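Local coordinates for ATP-dependent zinc metalloprotease FtsH (Thermotoga maritima, PDB 4M8A) that acts as a membrane-anchored, ATP-dependent zinc metalloprotease that degrades cytoplasmic and membrane proteins, seen here through its periplasmic domain, at the interface of chains A and B and the interface of chains A and C. Numbering follows the deposited sequence. Chains: chain A/B/C, ATP-dependent zinc metalloprotease FtsH.

Contact 1: the interface of chains A and B. Residues chain A 7-8, 10-11, 14-15; chain B 17-20.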
loop_
_atom_site.group_PDB
_atom_site.type_symbol
_atom_site.label_atom_id
_atom_site.label_comp_id
_atom_site.label_asym_id
_atom_site.label_seq_id
_atom_site.Cartn_x
_atom_site.Cartn_y
_atom_site.Cartn_z
ATOM N N LEU A 7 18.251 -0.753 -14.427
ATOM C CA LEU A 7 17.353 -0.072 -13.509
ATOM C C LEU A 7 16.457 -1.116 -12.841
ATOM O O LEU A 7 15.902 -2.001 -13.519
ATOM C CB LEU A 7 16.513 0.921 -14.307
ATOM C CG LEU A 7 15.493 1.772 -13.550
ATOM C CD1 LEU A 7 16.204 2.752 -12.624
ATOM C CD2 LEU A 7 14.584 2.537 -14.518
ATOM N N SER A 8 16.321 -1.033 -11.524
ATOM C CA SER A 8 15.462 -1.974 -10.817
ATOM C C SER A 8 13.998 -1.741 -11.166
ATOM O O SER A 8 13.600 -0.625 -11.545
ATOM C CB SER A 8 15.665 -1.873 -9.299
ATOM O OG SER A 8 15.110 -0.649 -8.840
ATOM N N THR A 10 11.694 -1.688 -8.936
ATOM C CA THR A 10 11.238 -0.726 -7.928
ATOM C C THR A 10 11.488 0.725 -8.355
ATOM O O THR A 10 10.604 1.582 -8.266
ATOM C CB THR A 10 11.943 -0.976 -6.593
ATOM O OG1 THR A 10 11.596 -2.290 -6.158
ATOM C CG2 THR A 10 11.512 0.077 -5.541
ATOM N N SER A 11 12.707 1.017 -8.796
ATOM C CA SER A 11 13.015 2.384 -9.180
ATOM C C SER A 11 12.222 2.785 -10.428
ATOM O O SER A 11 11.762 3.911 -10.524
ATOM C CB SER A 11 14.510 2.548 -9.414
ATOM O OG SER A 11 14.823 3.895 -9.777
ATOM N N GLN A 14 8.805 3.712 -9.213
ATOM C CA GLN A 14 8.906 5.032 -8.568
ATOM C C GLN A 14 8.956 6.145 -9.619
ATOM O O GLN A 14 8.302 7.189 -9.475
ATOM C CB GLN A 14 10.141 5.096 -7.658
ATOM C CG GLN A 14 10.000 4.221 -6.422
ATOM C CD GLN A 14 11.289 4.043 -5.646
ATOM O OE1 GLN A 14 12.376 4.444 -6.081
ATOM N NE2 GLN A 14 11.166 3.465 -4.469
ATOM N N MET A 15 9.747 5.926 -10.659
ATOM C CA MET A 15 9.875 6.936 -11.709
ATOM C C MET A 15 8.549 7.153 -12.435
ATOM O O MET A 15 8.187 8.288 -12.751
ATOM C CB MET A 15 10.999 6.574 -12.686
ATOM C CG MET A 15 12.379 6.652 -12.042
ATOM S SD MET A 15 13.669 6.030 -13.124
ATOM C CE MET A 15 13.510 7.231 -14.396
ATOM N N GLU B 17 11.413 8.256 -0.521
ATOM C CA GLU B 17 11.405 6.822 -0.826
ATOM C C GLU B 17 12.299 6.430 -2.003
ATOM O O GLU B 17 12.642 5.253 -2.161
ATOM C CB GLU B 17 9.972 6.377 -1.145
ATOM C CG GLU B 17 9.025 6.367 0.044
ATOM C CD GLU B 17 9.088 5.092 0.844
ATOM O OE1 GLU B 17 8.985 3.990 0.252
ATOM O OE2 GLU B 17 9.223 5.196 2.076
ATOM N N ASP B 18 12.673 7.409 -2.823
ATOM C CA ASP B 18 13.385 7.160 -4.086
ATOM C C ASP B 18 14.615 6.313 -3.811
ATOM O O ASP B 18 15.379 6.607 -2.890
ATOM C CB ASP B 18 13.790 8.523 -4.665
ATOM C CG ASP B 18 14.372 8.460 -6.070
ATOM O OD1 ASP B 18 15.000 7.457 -6.476
ATOM O OD2 ASP B 18 14.217 9.474 -6.780
ATOM N N GLU B 19 14.809 5.270 -4.612
ATOM C CA GLU B 19 15.978 4.419 -4.494
ATOM C C GLU B 19 17.285 5.216 -4.563
ATOM O O GLU B 19 18.279 4.848 -3.941
ATOM C CB GLU B 19 15.948 3.387 -5.628
ATOM C CG GLU B 19 17.140 2.454 -5.633
ATOM C CD GLU B 19 17.043 1.433 -6.745
ATOM O OE1 GLU B 19 16.079 0.647 -6.731
ATOM O OE2 GLU B 19 17.918 1.437 -7.636
ATOM N N ARG B 20 17.276 6.300 -5.332
ATOM C CA ARG B 20 18.412 7.223 -5.432
ATOM C C ARG B 20 18.020 8.617 -4.927
ATOM O O ARG B 20 18.303 9.620 -5.588
ATOM C CB ARG B 20 18.862 7.341 -6.890
ATOM C CG ARG B 20 19.430 6.050 -7.492
ATOM C CD ARG B 20 19.722 6.185 -8.995
ATOM N NE ARG B 20 18.538 6.619 -9.742
ATOM C CZ ARG B 20 17.503 5.837 -10.050
ATOM N NH1 ARG B 20 17.484 4.558 -9.689
ATOM N NH2 ARG B 20 16.477 6.343 -10.723
HETATM O O HOH W 1 13.413 2.132 -2.793
HETATM O O HOH W 2 13.637 5.759 -8.141
HETATM O O HOH W 3 18.257 0.579 -10.053
#
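Two copies of the FtsH periplasmic domain meet where the first helix of chain A, residues 9-17, receives the turn that follows the same helix in chain B; the whole interface is two-fold symmetric, so the contact recurs with the chains exchanged. A:Gln14 loses more surface to the partner than any other residue of the patch. Its CG stands anti to the carbonyl carbon (chi1 -70°) and the chain runs on extended, carrying the flat amide out to the chain B backbone. There the carboxamide oxygen OE1 accepts a hydrogen bond from the backbone N of B:Glu19 at 3.0 Å, the donor lying in the carbonyl plane on a lone pair. An amide suits this place because it offers an acceptor and a donor together: NE2, on the other branch, reaches the carbonyl O of B:Glu17 through a water. B:Glu19 is extended too, with CG anti to its own N, and lies along A:Ser11 CB towards the start of the chain A helix. Its carboxylate OE1 takes the hydroxyl of A:Ser8 on the syn lone pair, OG to OE1 being 2.7 Å. A:Ser8 OG in turn accepts a hydrogen bond from the backbone N of A:Ser11 at 2.9 Å, so the small side chain closes the helix start while gripping the carboxylate, whose negative charge is probably eased by this helix N-terminus. B:Arg20, poorly ordered, is modelled bent at chi3, bringing its guanidinium to A:Ser11; as modelled, NH1 donates to OG at 2.7 Å, a bond carrying less weight than the others. One water joins A:Ser11 OG, A:Gln14 OE1 and B:Asp18 OD1, each of them 2.7 Å from its oxygen.

Contact 2: the interface of chains A and C. Residues chain A 6, 8-10, 47, 50; chain C 62, 66-70.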
loop_
_atom_site.group_PDB
_atom_site.type_symbol
_atom_site.label_atom_id
_atom_site.label_comp_id
_atom_site.label_asym_id
_atom_site.label_seq_id
_atom_site.Cartn_x
_atom_site.Cartn_y
_atom_site.Cartn_z
ATOM N N LYS A 6 21.308 -0.446 -16.205
ATOM C CA LYS A 6 20.401 -1.310 -15.435
ATOM C C LYS A 6 19.556 -0.496 -14.453
ATOM O O LYS A 6 20.072 0.361 -13.732
ATOM C CB LYS A 6 21.229 -2.365 -14.686
ATOM C CG LYS A 6 20.470 -3.341 -13.802
ATOM C CD LYS A 6 21.429 -4.445 -13.324
ATOM C CE LYS A 6 21.157 -4.891 -11.900
ATOM N NZ LYS A 6 19.877 -5.642 -11.749
ATOM N N SER A 8 16.321 -1.033 -11.524
ATOM C CA SER A 8 15.462 -1.974 -10.817
ATOM C C SER A 8 13.998 -1.741 -11.166
ATOM O O SER A 8 13.600 -0.625 -11.545
ATOM C CB SER A 8 15.665 -1.873 -9.299
ATOM O OG SER A 8 15.110 -0.649 -8.840
ATOM N N TYR A 9 13.194 -2.787 -11.009
ATOM C CA TYR A 9 11.754 -2.662 -11.194
ATOM C C TYR A 9 11.198 -1.650 -10.176
ATOM O O TYR A 9 10.331 -0.835 -10.514
ATOM C CB TYR A 9 11.056 -4.032 -11.097
ATOM C CG TYR A 9 9.578 -3.930 -11.362
ATOM C CD1 TYR A 9 9.112 -3.652 -12.641
ATOM C CD2 TYR A 9 8.643 -4.058 -10.328
ATOM C CE1 TYR A 9 7.770 -3.517 -12.894
ATOM C CE2 TYR A 9 7.276 -3.923 -10.583
ATOM C CZ TYR A 9 6.854 -3.656 -11.877
ATOM O OH TYR A 9 5.521 -3.498 -12.190
ATOM N N THR A 10 11.694 -1.688 -8.936
ATOM C CA THR A 10 11.238 -0.726 -7.928
ATOM C C THR A 10 11.488 0.725 -8.355
ATOM O O THR A 10 10.604 1.582 -8.266
ATOM C CB THR A 10 11.943 -0.976 -6.593
ATOM O OG1 THR A 10 11.596 -2.290 -6.158
ATOM C CG2 THR A 10 11.512 0.077 -5.541
ATOM N N ASP A 47 14.886 -5.547 -16.050
ATOM C CA ASP A 47 14.615 -6.971 -16.209
ATOM C C ASP A 47 13.387 -7.312 -15.352
ATOM O O ASP A 47 13.479 -7.370 -14.115
ATOM C CB ASP A 47 15.852 -7.778 -15.777
ATOM C CG ASP A 47 15.723 -9.261 -16.070
ATOM O OD1 ASP A 47 14.581 -9.764 -16.130
ATOM O OD2 ASP A 47 16.774 -9.916 -16.268
ATOM N N TRP A 50 7.634 -10.314 -15.299
ATOM C CA TRP A 50 6.285 -10.225 -14.750
ATOM C C TRP A 50 5.497 -9.049 -15.324
ATOM O O TRP A 50 4.264 -9.009 -15.230
ATOM C CB TRP A 50 6.355 -10.108 -13.224
ATOM C CG TRP A 50 7.277 -9.033 -12.729
ATOM C CD1 TRP A 50 6.968 -7.713 -12.500
ATOM C CD2 TRP A 50 8.667 -9.184 -12.386
ATOM N NE1 TRP A 50 8.074 -7.041 -12.041
ATOM C CE2 TRP A 50 9.130 -7.918 -11.958
ATOM C CE3 TRP A 50 9.575 -10.262 -12.422
ATOM C CZ2 TRP A 50 10.455 -7.700 -11.543
ATOM C CZ3 TRP A 50 10.892 -10.047 -11.996
ATOM C CH2 TRP A 50 11.322 -8.769 -11.578
ATOM N N VAL C 62 7.415 -3.674 -3.815
ATOM C CA VAL C 62 7.701 -2.337 -4.335
ATOM C C VAL C 62 7.115 -1.231 -3.448
ATOM O O VAL C 62 7.767 -0.209 -3.173
ATOM C CB VAL C 62 7.214 -2.180 -5.805
ATOM C CG1 VAL C 62 7.337 -0.723 -6.274
ATOM C CG2 VAL C 62 7.997 -3.106 -6.717
ATOM N N ILE C 66 11.168 -1.894 -1.040
ATOM C CA ILE C 66 12.164 -2.955 -1.215
ATOM C C ILE C 66 12.594 -2.949 -2.673
ATOM O O ILE C 66 11.764 -2.795 -3.568
ATOM C CB ILE C 66 11.605 -4.330 -0.795
ATOM C CG1 ILE C 66 11.324 -4.328 0.716
ATOM C CG2 ILE C 66 12.564 -5.469 -1.201
ATOM C CD1 ILE C 66 10.465 -5.473 1.188
ATOM N N LYS C 67 13.893 -3.042 -2.911
ATOM C CA LYS C 67 14.410 -3.058 -4.270
ATOM C C LYS C 67 14.110 -4.406 -4.897
ATOM O O LYS C 67 14.551 -5.442 -4.396
ATOM C CB LYS C 67 15.918 -2.805 -4.261
ATOM C CG LYS C 67 16.540 -2.733 -5.649
ATOM C CD LYS C 67 18.016 -2.327 -5.548
ATOM C CE LYS C 67 18.647 -2.235 -6.933
ATOM N NZ LYS C 67 20.115 -1.950 -6.834
ATOM N N VAL C 68 13.370 -4.402 -5.999
ATOM C CA VAL C 68 13.041 -5.635 -6.710
ATOM C C VAL C 68 13.732 -5.601 -8.063
ATOM O O VAL C 68 13.563 -4.642 -8.826
ATOM C CB VAL C 68 11.523 -5.771 -6.919
ATOM C CG1 VAL C 68 11.209 -7.008 -7.757
ATOM C CG2 VAL C 68 10.812 -5.800 -5.569
ATOM N N SER C 69 14.502 -6.645 -8.358
ATOM C CA SER C 69 15.359 -6.713 -9.551
ATOM C C SER C 69 15.200 -8.077 -10.182
ATOM O O SER C 69 15.352 -9.081 -9.493
ATOM C CB SER C 69 16.838 -6.586 -9.150
ATOM O OG SER C 69 17.077 -5.385 -8.405
ATOM N N GLY C 70 14.926 -8.131 -11.482
ATOM C CA GLY C 70 14.986 -9.389 -12.201
ATOM C C GLY C 70 16.412 -9.788 -12.542
ATOM O O GLY C 70 17.299 -8.936 -12.620
HETATM O O HOH W 4 14.154 -5.446 -12.399
HETATM O O HOH W 5 18.258 -4.084 -10.585
HETATM O O HOH W 6 20.154 -8.715 -11.158
#
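Hydrogen bonding at this second contact between periplasmic domains centres on A:Thr10, in the first turn of helix 9-17, which meets the backbone of chain C at the start of strand 67-71. The hydroxyl OG1, anti to the carbonyl carbon (chi1 -62°), works in both senses: it donates to the carbonyl O of C:Ile66 at 2.6 Å, in the carbonyl plane on a lone pair, and accepts a hydrogen bond from the backbone N of C:Val68 at 2.8 Å. Such a two-way group suits a strand end that presents a carbonyl and an N-H to the same point, while the methyl CG2, anti to the backbone N, lies alongside the C:Ile66 carbonyl. A valine here would probably break this two-way link, leaving the C:Ile66 carbonyl and the C:Val68 N-H without their shared partner. The C:Val68 carbonyl points at the start of the chain A helix and takes a weak hydrogen bond from A:Tyr9 N at 2.9 Å.

Water continues the polar link. One molecule lies 2.9 Å from the backbone N of C:Gly70 and also bonds to A:Asp47 O; others join the poorly ordered A:Lys6 NZ to C:Ser69 OG and C:Gly70 O.

Apolar groups flank this polar row. C:Val62 crosses A:Tyr9 at about a right angle, its CG2 touching ring atom CD2 at 3.8 Å. The indole of A:Trp50 sets its NE1 over the centre of the A:Tyr9 ring, 3.3 Å above the plane, and its CZ2 meets C:Val68 CG1 at 3.9 Å. C:Gly70, having no side chain, lets its CA approach A:Trp50 CH2 to 3.8 Å.

In the fold, chain A contributes the loop leading into helix 9-17, the start of that helix, the end of strand 43-47 and the 3-10 helix 49-51, against the last strand of chain C and the end of its helix 55-63.

The C-alpha centres of contact 1 and contact 2 lie about 8 Å apart, and A:Ser8 and A:Thr10 belong to both. The opening of helix 9-17 in chain A thus serves two neighbours: contact 1 uses the side towards chain B and runs further along the helix, whereas contact 2 uses the side towards chain C. Because the first interface is two-fold symmetric and the second is not an exact two-fold, they appear to join copies in different ways, and together they could couple subunits within the deposited six-copy assembly. The intact membrane protease may or may not share this arrangement.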